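PDB 5JM6: aminopeptidase-like protein from Chaetomium thermophilum, which is probably a zinc-dependent metalloaminopeptidase of the M18 family that assembles into a dodecamer and is linked to the Cvt pathway of selective autophagy. Local coordinates for residues S385-P398 with V472-M484. Numbering follows the deposited sequence.
With ZN (zinc ion), chain H.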
loop_
_atom_site.group_PDB
_atom_site.type_symbol
_atom_site.label_atom_id
_atom_site.label_comp_id
_atom_site.label_asym_id
_atom_site.label_seq_id
_atom_site.Cartn_x
_atom_site.Cartn_y
_atom_site.Cartn_z
ATOM N N SER A 385 -40.182 -33.230 29.265
ATOM C CA SER A 385 -39.349 -32.230 29.913
ATOM C C SER A 385 -39.209 -30.947 29.102
ATOM O O SER A 385 -39.663 -30.858 27.960
ATOM C CB SER A 385 -37.962 -32.814 30.189
ATOM O OG SER A 385 -38.045 -33.901 31.095
ATOM N N PHE A 386 -38.577 -29.954 29.718
ATOM C CA PHE A 386 -38.214 -28.717 29.047
ATOM C C PHE A 386 -36.965 -28.152 29.712
ATOM O O PHE A 386 -36.866 -28.140 30.940
ATOM C CB PHE A 386 -39.368 -27.714 29.097
ATOM C CG PHE A 386 -39.179 -26.528 28.198
ATOM C CD1 PHE A 386 -38.429 -25.440 28.611
ATOM C CD2 PHE A 386 -39.758 -26.498 26.942
ATOM C CE1 PHE A 386 -38.255 -24.348 27.790
ATOM C CE2 PHE A 386 -39.588 -25.406 26.114
ATOM C CZ PHE A 386 -38.835 -24.329 26.540
ATOM N N LEU A 387 -36.035 -27.654 28.907
ATOM C CA LEU A 387 -34.779 -27.127 29.428
ATOM C C LEU A 387 -34.616 -25.654 29.100
ATOM O O LEU A 387 -34.527 -25.277 27.933
ATOM C CB LEU A 387 -33.584 -27.899 28.865
ATOM C CG LEU A 387 -32.240 -27.224 29.164
ATOM C CD1 LEU A 387 -31.785 -27.508 30.592
ATOM C CD2 LEU A 387 -31.161 -27.599 28.151
ATOM N N VAL A 388 -34.569 -24.819 30.130
ATOM C CA VAL A 388 -34.230 -23.424 29.920
ATOM C C VAL A 388 -32.732 -23.259 30.141
ATOM O O VAL A 388 -32.242 -23.349 31.266
ATOM C CB VAL A 388 -35.021 -22.490 30.857
ATOM C CG1 VAL A 388 -34.531 -21.060 30.721
ATOM C CG2 VAL A 388 -36.511 -22.575 30.553
ATOM N N SER A 389 -32.013 -23.022 29.048
ATOM C CA SER A 389 -30.575 -22.801 29.095
ATOM C C SER A 389 -30.330 -21.307 29.175
ATOM O O SER A 389 -30.596 -20.577 28.221
ATOM C CB SER A 389 -29.891 -23.402 27.865
ATOM O OG SER A 389 -28.551 -22.958 27.750
ATOM N N SER A 390 -29.827 -20.846 30.314
ATOM C CA SER A 390 -29.799 -19.414 30.563
ATOM C C SER A 390 -28.393 -18.832 30.665
ATOM O O SER A 390 -27.653 -19.115 31.606
ATOM C CB SER A 390 -30.597 -19.090 31.830
ATOM O OG SER A 390 -29.947 -19.556 32.998
ATOM N N ASP A 391 -28.044 -18.020 29.670
ATOM C CA ASP A 391 -26.837 -17.201 29.694
ATOM C C ASP A 391 -27.254 -15.746 29.530
ATOM O O ASP A 391 -28.315 -15.468 28.979
ATOM C CB ASP A 391 -25.860 -17.609 28.584
ATOM C CG ASP A 391 -24.426 -17.215 28.896
ATOM O OD1 ASP A 391 -24.208 -16.531 29.917
ATOM O OD2 ASP A 391 -23.515 -17.584 28.123
ATOM N N VAL A 392 -26.426 -14.819 29.996
ATOM C CA VAL A 392 -26.749 -13.401 29.883
ATOM C C VAL A 392 -26.829 -12.960 28.418
ATOM O O VAL A 392 -26.237 -13.585 27.536
ATOM C CB VAL A 392 -25.720 -12.537 30.632
ATOM C CG1 VAL A 392 -26.011 -12.539 32.125
ATOM C CG2 VAL A 392 -24.312 -13.042 30.362
ATOM N N THR A 393 -27.580 -11.889 28.172
ATOM C CA THR A 393 -27.779 -11.352 26.826
ATOM C C THR A 393 -27.420 -9.872 26.785
ATOM O O THR A 393 -27.280 -9.229 27.826
ATOM C CB THR A 393 -29.233 -11.525 26.345
ATOM O OG1 THR A 393 -30.130 -11.005 27.334
ATOM C CG2 THR A 393 -29.548 -12.993 26.099
ATOM N N HIS A 394 -27.274 -9.331 25.581
ATOM C CA HIS A 394 -26.841 -7.949 25.425
ATOM C C HIS A 394 -28.014 -6.978 25.499
ATOM O O HIS A 394 -28.935 -7.033 24.684
ATOM C CB HIS A 394 -26.095 -7.772 24.099
ATOM C CG HIS A 394 -24.962 -8.733 23.915
ATOM N ND1 HIS A 394 -23.842 -8.727 24.718
ATOM C CD2 HIS A 394 -24.778 -9.734 23.021
ATOM C CE1 HIS A 394 -23.016 -9.681 24.327
ATOM N NE2 HIS A 394 -23.560 -10.306 23.299
ATOM N N ALA A 395 -27.974 -6.091 26.488
ATOM C CA ALA A 395 -28.942 -5.011 26.583
ATOM C C ALA A 395 -28.677 -4.005 25.473
ATOM O O ALA A 395 -27.585 -3.983 24.901
ATOM C CB ALA A 395 -28.872 -4.338 27.946
ATOM N N ALA A 396 -29.676 -3.190 25.155
ATOM C CA ALA A 396 -29.497 -2.128 24.174
ATOM C C ALA A 396 -28.345 -1.230 24.605
ATOM O O ALA A 396 -28.329 -0.738 25.730
ATOM C CB ALA A 396 -30.776 -1.320 24.017
ATOM N N HIS A 397 -27.366 -1.033 23.729
ATOM C CA HIS A 397 -26.264 -0.139 24.058
ATOM C C HIS A 397 -26.538 1.235 23.472
ATOM O O HIS A 397 -26.644 1.382 22.256
ATOM C CB HIS A 397 -24.928 -0.673 23.544
ATOM C CG HIS A 397 -23.745 -0.059 24.224
ATOM N ND1 HIS A 397 -23.450 1.285 24.137
ATOM C CD2 HIS A 397 -22.793 -0.601 25.021
ATOM C CE1 HIS A 397 -22.365 1.543 24.845
ATOM N NE2 HIS A 397 -21.946 0.416 25.389
ATOM N N PRO A 398 -26.639 2.252 24.338
ATOM C CA PRO A 398 -27.075 3.566 23.862
ATOM C C PRO A 398 -26.047 4.246 22.967
ATOM O O PRO A 398 -26.409 5.146 22.215
ATOM C CB PRO A 398 -27.282 4.367 25.158
ATOM C CG PRO A 398 -26.849 3.465 26.295
ATOM C CD PRO A 398 -26.110 2.313 25.709
ATOM N N VAL A 472 -34.220 -32.929 24.721
ATOM C CA VAL A 472 -35.241 -32.235 25.492
ATOM C C VAL A 472 -35.622 -30.935 24.803
ATOM O O VAL A 472 -34.780 -30.251 24.225
ATOM C CB VAL A 472 -34.752 -31.950 26.933
ATOM C CG1 VAL A 472 -35.737 -31.075 27.697
ATOM C CG2 VAL A 472 -34.520 -33.253 27.675
ATOM N N LYS A 473 -36.905 -30.617 24.846
ATOM C CA LYS A 473 -37.408 -29.369 24.319
ATOM C C LYS A 473 -36.743 -28.227 25.100
ATOM O O LYS A 473 -36.572 -28.326 26.314
ATOM C CB LYS A 473 -38.928 -29.390 24.430
ATOM C CG LYS A 473 -39.679 -28.796 23.294
ATOM C CD LYS A 473 -38.788 -28.398 22.165
ATOM C CE LYS A 473 -39.397 -27.209 21.455
ATOM N NZ LYS A 473 -40.568 -27.578 20.633
ATOM N N ALA A 474 -36.323 -27.169 24.412
ATOM C CA ALA A 474 -35.432 -26.198 25.041
ATOM C C ALA A 474 -35.529 -24.788 24.464
ATOM O O ALA A 474 -36.013 -24.585 23.350
ATOM C CB ALA A 474 -33.991 -26.694 24.948
ATOM N N ALA A 475 -35.050 -23.818 25.238
ATOM C CA ALA A 475 -34.964 -22.432 24.796
ATOM C C ALA A 475 -33.744 -21.761 25.407
ATOM O O ALA A 475 -33.302 -22.139 26.494
ATOM C CB ALA A 475 -36.223 -21.672 25.166
ATOM N N ASP A 476 -33.193 -20.773 24.709
ATOM C CA ASP A 476 -32.162 -19.938 25.310
ATOM C C ASP A 476 -32.752 -18.648 25.836
ATOM O O ASP A 476 -33.453 -17.918 25.136
ATOM C CB ASP A 476 -31.026 -19.619 24.342
ATOM C CG ASP A 476 -29.990 -20.714 24.294
ATOM O OD1 ASP A 476 -30.315 -21.833 23.862
ATOM O OD2 ASP A 476 -28.869 -20.479 24.786
ATOM N N VAL A 477 -32.422 -18.373 27.086
ATOM C CA VAL A 477 -33.068 -17.338 27.856
ATOM C C VAL A 477 -31.990 -16.522 28.552
ATOM O O VAL A 477 -30.999 -17.077 29.015
ATOM C CB VAL A 477 -34.050 -17.976 28.859
ATOM C CG1 VAL A 477 -34.371 -17.059 29.983
ATOM C CG2 VAL A 477 -35.318 -18.418 28.146
ATOM N N GLY A 478 -32.151 -15.207 28.606
ATOM C CA GLY A 478 -31.151 -14.415 29.286
ATOM C C GLY A 478 -31.614 -13.112 29.883
ATOM O O GLY A 478 -32.548 -12.469 29.404
ATOM N N ILE A 479 -30.913 -12.716 30.937
ATOM C CA ILE A 479 -31.127 -11.437 31.583
ATOM C C ILE A 479 -30.214 -10.437 30.891
ATOM O O ILE A 479 -29.024 -10.701 30.722
ATOM C CB ILE A 479 -30.837 -11.516 33.094
ATOM C CG1 ILE A 479 -31.675 -12.628 33.731
ATOM C CG2 ILE A 479 -31.103 -10.181 33.770
ATOM C CD1 ILE A 479 -31.444 -12.806 35.215
ATOM N N PRO A 480 -30.772 -9.298 30.458
ATOM C CA PRO A 480 -29.991 -8.345 29.664
ATOM C C PRO A 480 -28.866 -7.695 30.457
ATOM O O PRO A 480 -28.985 -7.487 31.665
ATOM C CB PRO A 480 -31.033 -7.309 29.239
ATOM C CG PRO A 480 -32.088 -7.393 30.278
ATOM C CD PRO A 480 -32.153 -8.836 30.672
ATOM N N GLN A 481 -27.776 -7.388 29.764
ATOM C CA GLN A 481 -26.585 -6.842 30.394
ATOM C C GLN A 481 -25.779 -5.987 29.420
ATOM O O GLN A 481 -25.763 -6.246 28.216
ATOM C CB GLN A 481 -25.722 -7.980 30.943
ATOM C CG GLN A 481 -24.231 -7.705 30.949
ATOM C CD GLN A 481 -23.423 -8.932 31.283
ATOM O OE1 GLN A 481 -23.962 -10.030 31.388
ATOM N NE2 GLN A 481 -22.121 -8.754 31.457
ATOM N N LEU A 482 -25.108 -4.971 29.955
ATOM C CA LEU A 482 -24.163 -4.170 29.192
ATOM C C LEU A 482 -22.731 -4.549 29.550
ATOM O O LEU A 482 -22.465 -5.017 30.658
ATOM C CB LEU A 482 -24.386 -2.678 29.439
ATOM C CG LEU A 482 -25.511 -2.052 28.619
ATOM C CD1 LEU A 482 -25.484 -0.534 28.720
ATOM C CD2 LEU A 482 -25.405 -2.501 27.171
ATOM N N SER A 483 -21.827 -4.384 28.586
ATOM C CA SER A 483 -20.396 -4.594 28.794
ATOM C C SER A 483 -20.078 -6.019 29.230
ATOM O O SER A 483 -19.317 -6.238 30.173
ATOM C CB SER A 483 -19.851 -3.597 29.820
ATOM O OG SER A 483 -20.112 -2.264 29.419
ATOM N N MET A 484 -20.668 -6.985 28.534
ATOM C CA MET A 484 -20.405 -8.393 28.790
ATOM C C MET A 484 -18.927 -8.712 28.584
ATOM O O MET A 484 -18.314 -8.217 27.636
ATOM C CB MET A 484 -21.277 -9.265 27.885
ATOM C CG MET A 484 -21.162 -10.754 28.141
ATOM S SD MET A 484 -22.226 -11.707 27.040
ATOM C CE MET A 484 -23.835 -11.031 27.445
HETATM ZN ZN ZN H . -22.218 -16.768 29.556
#
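Two neighbouring parallel strands of the central mixed sheet, 386-390 and 473-478, lead up to the zinc site, to which the first supplies Asp391 just past its end. The first run is regular: Leu387 N donates to Lys473 O (2.7 Å) and Leu387 O accepts from Ala475 N, a ladder that Ser389 repeats with Ala475 and Val477. On the face shared with Val388, the Phe386 ring lies against the neighbouring strand, Lys473 O standing over one ring face and CZ reaching Ala475 CB at 4.0 Å; its CG, anti to the backbone N (chi1 -168°), carries the ring across the strand pair beneath helix 430-443. An alanine here is likely to open a gap against Ala475 and deprive Trp510 of its ring partner. Beside it, Val388 CG1 packs on Val477 CB at 3.6 Å, under Phe506 of helix 495-514. As is usual in zinc exopeptidases of this clan, a metal ligand lies at the C-terminal end of a parallel strand of the central sheet: Asp391 holds zinc through both OD1 (2.0 Å) and OD2, with His133 and Asp306 completing the site, while Val392 N donates to OD1 from above the carboxylate plane. Here the pairing is interrupted, spanned only by a weak bond from Asp391 N to Val477 O. It resumes with Thr393 N to Ile479 O (3.2 Å, 172° at the hydrogen) and Ala395 N to Gln481 O. Met484 brings CE to Val392 CG2 (3.6 Å) and lays SD obliquely against the His394 ring, which also meets Phe211 and His210 of a second subunit.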